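Local structure of 373aa long hypothetical citrate synthase (Sulfolobus tokodaii, 1VGP) at residues S201-G206 / G338-I343; A193-D198 / N350-P355. The protein is a putative member of the citrate synthase family, a mainly helical protein modelled as a dimer of two identical subunits. One frame throughout, in Å; residues are numbered along the deposited sequence.

Interaction 1: S201-G206 / G338-I343; sequences SSIVAG and GWVAHI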
loop_
_atom_site.group_PDB
_atom_site.type_symbol
_atom_site.label_atom_id
_atom_site.label_comp_id
_atom_site.label_asym_id
_atom_site.label_seq_id
_atom_site.Cartn_x
_atom_site.Cartn_y
_atom_site.Cartn_z
ATOM N N SER A 201 1.347 -4.878 -6.266
ATOM C CA SER A 201 0.931 -4.576 -4.913
ATOM C C SER A 201 1.841 -3.496 -4.318
ATOM O O SER A 201 1.371 -2.494 -3.777
ATOM C CB SER A 201 0.984 -5.848 -4.062
ATOM O OG SER A 201 -0.029 -6.767 -4.432
ATOM N N SER A 202 3.146 -3.707 -4.429
ATOM C CA SER A 202 4.122 -2.824 -3.820
ATOM C C SER A 202 3.979 -1.408 -4.350
ATOM O O SER A 202 4.011 -0.433 -3.590
ATOM C CB SER A 202 5.531 -3.324 -4.112
ATOM O OG SER A 202 5.730 -4.622 -3.575
ATOM N N ILE A 203 3.832 -1.305 -5.670
ATOM C CA ILE A 203 3.694 -0.025 -6.352
ATOM C C ILE A 203 2.381 0.676 -6.020
ATOM O O ILE A 203 2.335 1.909 -5.941
ATOM C CB ILE A 203 3.795 -0.211 -7.880
ATOM C CG1 ILE A 203 5.130 -0.887 -8.234
ATOM C CG2 ILE A 203 3.661 1.135 -8.582
ATOM C CD1 ILE A 203 6.342 -0.252 -7.575
ATOM N N VAL A 204 1.317 -0.103 -5.830
ATOM C CA VAL A 204 0.045 0.442 -5.354
ATOM C C VAL A 204 0.229 1.106 -3.988
ATOM O O VAL A 204 -0.332 2.176 -3.724
ATOM C CB VAL A 204 -1.044 -0.670 -5.232
ATOM C CG1 VAL A 204 -2.257 -0.135 -4.484
ATOM C CG2 VAL A 204 -1.453 -1.160 -6.607
ATOM N N ALA A 205 1.009 0.462 -3.122
ATOM C CA ALA A 205 1.312 1.022 -1.805
ATOM C C ALA A 205 2.146 2.299 -1.945
ATOM O O ALA A 205 1.909 3.276 -1.240
ATOM C CB ALA A 205 2.068 -0.002 -0.972
ATOM N N GLY A 206 3.104 2.288 -2.871
ATOM C CA GLY A 206 3.891 3.477 -3.138
ATOM C C GLY A 206 3.045 4.681 -3.515
ATOM O O GLY A 206 3.159 5.752 -2.907
ATOM N N GLY A 338 12.424 4.610 -9.232
ATOM C CA GLY A 338 13.082 4.509 -7.942
ATOM C C GLY A 338 12.512 3.412 -7.053
ATOM O O GLY A 338 13.252 2.662 -6.427
ATOM N N TRP A 339 11.189 3.321 -6.987
ATOM C CA TRP A 339 10.544 2.306 -6.173
ATOM C C TRP A 339 10.970 0.898 -6.603
ATOM O O TRP A 339 11.290 0.048 -5.768
ATOM C CB TRP A 339 9.023 2.431 -6.280
ATOM C CG TRP A 339 8.477 3.693 -5.709
ATOM C CD1 TRP A 339 9.086 4.512 -4.803
ATOM C CD2 TRP A 339 7.204 4.288 -6.005
ATOM N NE1 TRP A 339 8.270 5.586 -4.518
ATOM C CE2 TRP A 339 7.116 5.474 -5.238
ATOM C CE3 TRP A 339 6.137 3.932 -6.834
ATOM C CZ2 TRP A 339 5.992 6.310 -5.287
ATOM C CZ3 TRP A 339 5.020 4.765 -6.880
ATOM C CH2 TRP A 339 4.957 5.939 -6.111
ATOM N N VAL A 340 10.958 0.650 -7.908
ATOM C CA VAL A 340 11.298 -0.669 -8.423
ATOM C C VAL A 340 12.731 -0.994 -8.042
ATOM O O VAL A 340 13.028 -2.099 -7.600
ATOM C CB VAL A 340 11.143 -0.714 -9.952
ATOM C CG1 VAL A 340 11.639 -2.042 -10.503
ATOM C CG2 VAL A 340 9.686 -0.499 -10.315
ATOM N N ALA A 341 13.611 -0.009 -8.199
ATOM C CA ALA A 341 15.032 -0.166 -7.893
ATOM C C ALA A 341 15.242 -0.584 -6.445
ATOM O O ALA A 341 15.970 -1.536 -6.165
ATOM C CB ALA A 341 15.784 1.144 -8.168
ATOM N N HIS A 342 14.616 0.143 -5.528
ATOM C CA HIS A 342 14.795 -0.110 -4.105
ATOM C C HIS A 342 14.304 -1.495 -3.722
ATOM O O HIS A 342 14.963 -2.192 -2.942
ATOM C CB HIS A 342 14.066 0.958 -3.280
ATOM C CG HIS A 342 14.864 2.207 -3.106
ATOM N ND1 HIS A 342 15.925 2.289 -2.232
ATOM C CD2 HIS A 342 14.818 3.392 -3.757
ATOM C CE1 HIS A 342 16.501 3.470 -2.356
ATOM N NE2 HIS A 342 15.850 4.160 -3.274
ATOM N N ILE A 343 13.157 -1.887 -4.280
ATOM C CA ILE A 343 12.596 -3.215 -4.067
ATOM C C ILE A 343 13.574 -4.285 -4.563
ATOM O O ILE A 343 13.850 -5.267 -3.863
ATOM C CB ILE A 343 11.243 -3.348 -4.804
ATOM C CG1 ILE A 343 10.200 -2.460 -4.124
ATOM C CG2 ILE A 343 10.796 -4.798 -4.840
ATOM C CD1 ILE A 343 8.899 -2.311 -4.895
#

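Interaction 2: A193-D198 / N350-P355; sequences ASTFSD and NKIIRP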
loop_
_atom_site.group_PDB
_atom_site.type_symbol
_atom_site.label_atom_id
_atom_site.label_comp_id
_atom_site.label_asym_id
_atom_site.label_seq_id
_atom_site.Cartn_x
_atom_site.Cartn_y
_atom_site.Cartn_z
ATOM N N ALA A 193 6.767 -5.054 -0.383
ATOM C CA ALA A 193 7.690 -5.900 -1.114
ATOM C C ALA A 193 8.360 -6.922 -0.197
ATOM O O ALA A 193 8.673 -8.034 -0.622
ATOM C CB ALA A 193 8.753 -5.051 -1.825
ATOM N N SER A 194 8.572 -6.558 1.063
ATOM C CA SER A 194 9.360 -7.402 1.954
ATOM C C SER A 194 8.572 -8.621 2.400
ATOM O O SER A 194 9.108 -9.505 3.066
ATOM C CB SER A 194 9.815 -6.619 3.185
ATOM O OG SER A 194 8.741 -6.451 4.088
ATOM N N THR A 195 7.294 -8.670 2.036
ATOM C CA THR A 195 6.487 -9.868 2.267
ATOM C C THR A 195 6.436 -10.697 0.990
ATOM O O THR A 195 5.779 -11.736 0.937
ATOM C CB THR A 195 5.048 -9.516 2.673
ATOM O OG1 THR A 195 4.329 -9.072 1.519
ATOM C CG2 THR A 195 5.044 -8.421 3.713
ATOM N N PHE A 196 7.136 -10.214 -0.034
ATOM C CA PHE A 196 7.195 -10.865 -1.336
ATOM C C PHE A 196 5.852 -10.924 -2.032
ATOM O O PHE A 196 5.652 -11.734 -2.936
ATOM C CB PHE A 196 7.783 -12.277 -1.226
ATOM C CG PHE A 196 9.282 -12.297 -1.202
ATOM C CD1 PHE A 196 9.978 -13.496 -1.116
ATOM C CD2 PHE A 196 10.008 -11.103 -1.248
ATOM C CE1 PHE A 196 11.378 -13.511 -1.074
ATOM C CE2 PHE A 196 11.414 -11.102 -1.207
ATOM C CZ PHE A 196 12.097 -12.309 -1.119
ATOM N N SER A 197 4.939 -10.050 -1.619
ATOM C CA SER A 197 3.773 -9.734 -2.434
ATOM C C SER A 197 4.241 -9.299 -3.819
ATOM O O SER A 197 5.423 -8.999 -4.025
ATOM C CB SER A 197 2.965 -8.617 -1.782
ATOM O OG SER A 197 1.675 -8.538 -2.345
ATOM N N ASP A 198 3.322 -9.273 -4.776
ATOM C CA ASP A 198 3.687 -8.981 -6.160
ATOM C C ASP A 198 4.066 -7.521 -6.355
ATOM O O ASP A 198 3.655 -6.641 -5.592
ATOM C CB ASP A 198 2.526 -9.303 -7.079
ATOM C CG ASP A 198 1.343 -8.395 -6.837
ATOM O OD1 ASP A 198 0.639 -8.598 -5.816
ATOM O OD2 ASP A 198 1.130 -7.477 -7.658
ATOM N N ASN A 350 16.242 -10.334 1.570
ATOM C CA ASN A 350 14.993 -9.826 2.114
ATOM C C ASN A 350 14.906 -10.027 3.624
ATOM O O ASN A 350 15.374 -11.025 4.165
ATOM C CB ASN A 350 13.776 -10.466 1.453
ATOM C CG ASN A 350 12.492 -9.798 1.872
ATOM O OD1 ASN A 350 12.321 -8.596 1.678
ATOM N ND2 ASN A 350 11.589 -10.561 2.465
ATOM N N LYS A 351 14.337 -9.037 4.291
ATOM C CA LYS A 351 13.831 -9.197 5.627
ATOM C C LYS A 351 12.429 -8.580 5.684
ATOM O O LYS A 351 12.255 -7.385 5.438
ATOM C CB LYS A 351 14.749 -8.501 6.632
ATOM C CG LYS A 351 16.080 -9.200 6.830
ATOM C CD LYS A 351 16.417 -9.327 8.309
ATOM C CE LYS A 351 17.112 -10.652 8.620
ATOM N NZ LYS A 351 16.901 -11.090 10.042
ATOM N N ILE A 352 11.434 -9.407 5.982
ATOM C CA ILE A 352 10.072 -8.933 6.131
ATOM C C ILE A 352 10.049 -7.858 7.215
ATOM O O ILE A 352 10.635 -8.027 8.282
ATOM C CB ILE A 352 9.123 -10.109 6.496
ATOM C CG1 ILE A 352 7.753 -9.579 6.903
ATOM C CG2 ILE A 352 9.718 -10.943 7.616
ATOM C CD1 ILE A 352 6.617 -10.330 6.266
ATOM N N ILE A 353 9.403 -6.735 6.938
ATOM C CA ILE A 353 9.441 -5.622 7.864
ATOM C C ILE A 353 8.267 -5.741 8.812
ATOM O O ILE A 353 7.140 -5.413 8.457
ATOM C CB ILE A 353 9.364 -4.264 7.124
ATOM C CG1 ILE A 353 10.605 -4.065 6.267
ATOM C CG2 ILE A 353 9.257 -3.138 8.133
ATOM C CD1 ILE A 353 10.400 -3.121 5.090
ATOM N N ARG A 354 8.525 -6.225 10.019
ATOM C CA ARG A 354 7.474 -6.260 11.028
ATOM C C ARG A 354 7.942 -5.639 12.338
ATOM O O ARG A 354 8.577 -6.290 13.168
ATOM C CB ARG A 354 6.984 -7.699 11.257
ATOM C CG ARG A 354 8.048 -8.780 11.295
ATOM C CD ARG A 354 7.380 -10.140 11.281
ATOM N NE ARG A 354 8.323 -11.232 11.045
ATOM C CZ ARG A 354 7.996 -12.390 10.478
ATOM N NH1 ARG A 354 6.733 -12.628 10.135
ATOM N NH2 ARG A 354 8.931 -13.302 10.243
ATOM N N PRO A 355 7.637 -4.352 12.529
ATOM C CA PRO A 355 7.992 -3.649 13.761
ATOM C C PRO A 355 7.181 -4.156 14.947
ATOM O O PRO A 355 6.303 -5.002 14.790
ATOM C CB PRO A 355 7.685 -2.195 13.436
ATOM C CG PRO A 355 6.598 -2.278 12.411
ATOM C CD PRO A 355 6.947 -3.469 11.572
#

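Interaction 1: S201-G206 / G338-I343
W339 lays its indole against bare backbone at G206, while the aliphatic side chains of I203 and I343 fill the gap between the two helices. G206 CA stands over one face of the six-membered ring, 4.0 Å from its centroid and 10° off the normal, a CH-pi contact. The far rim of the indole continues onto the glycine's peptide, W339 CH2 lying 3.5 Å from G206 C. With no side chain at G206 to intervene, the flat ring can rest directly on the main chain.

One turn earlier, I203 meets the root of the same tryptophan. Its CG1 branch runs anti to the carbonyl carbon and carries CD1 into the gap, where I203 CD1 is 4.0 Å from W339 CB. The same methyl faces V340 CG2 at 4.3 Å and I343 CD1 at 4.2 Å, so one terminal carbon touches three residues of 338-343. I203 CG2, the other branch, lies 4.1 Å from W339 CE3, the two side chains crossing at a slant. I343 comes from the other helix with an extended tip (chi2 170°), and its CD1 abuts S202 CB at 3.6 Å.

No hydrogen bond links the segments; the join is apolar and wholly buried. V99 of helix 91-105 and L120 and F124 of helix 113-135 also pack on I203. The touching residues S202, I203 and G206 on one helix and W339, V340 and I343 on the other form one face of each. The segment axes come to 10.6 Å at an angle of 127°, steeply inclined but closer to antiparallel than parallel. V204, on the far side of its helix, packs on V204 of the second subunit, which places this helix pair in the core of the mainly helical, dimeric citrate synthase fold, just behind the subunit interface.

Interaction 2: A193-D198 / N350-P355
S194 holds OG between its backbone N and carbonyl carbon (chi1 76°), and N350 sets CG anti to its backbone N (chi1 -172°); these torsions bring each polar group to the opposite loop. N350 ND2 gives a nearly straight hydrogen bond to S194 O, 2.8 Å long. The oxygen lies almost in the amide plane of N350, whereas the donor stands above the S194 carbonyl plane. I353 N donates to S194 OG at 2.9 Å, and this hydroxyl is also hydrogen-bonded to V191 O, so it ties the crossing chain to the end of a helix.

F196, at positive phi in a Schellman motif, reaches tip to tip with N350, whose ND2 lies over one face of the ring. F196 CE2 is 3.5 Å from N350 CG, ring and amide planes are 27° apart, and L214 of the second subunit packs on both residues. Beside them, T195 CG2 meets I352 CD1 at 3.6 Å. Loop 193-198 links helix 184-193 to helix 199-210, whose N-cap is D198; loop 350-355 runs from helix 327-346 to strand 356-359, and Y346 of that helix packs against S194 and I353.

Overall arrangement
Along the chain, 193-198 ends helix 184-193 and leads straight into helix 199-210, which carries 201-206. After a long, largely helical excursion, helix 327-346 brings 338-343 back to 201-206, closing interaction 1; the chain then leaves that helix, and 350-355 returns to 193-198 to close interaction 2. The loop of interaction 1 is therefore enclosed by the wider loop of interaction 2. Their centres are 12 Å apart, and the contacts meet where I343 CG2 packs on A193 CB at 3.7 Å. Together they join the same two chain regions twice, once helix to helix in the buried interior and once loop to loop in a partly buried position, both within reach of the second subunit.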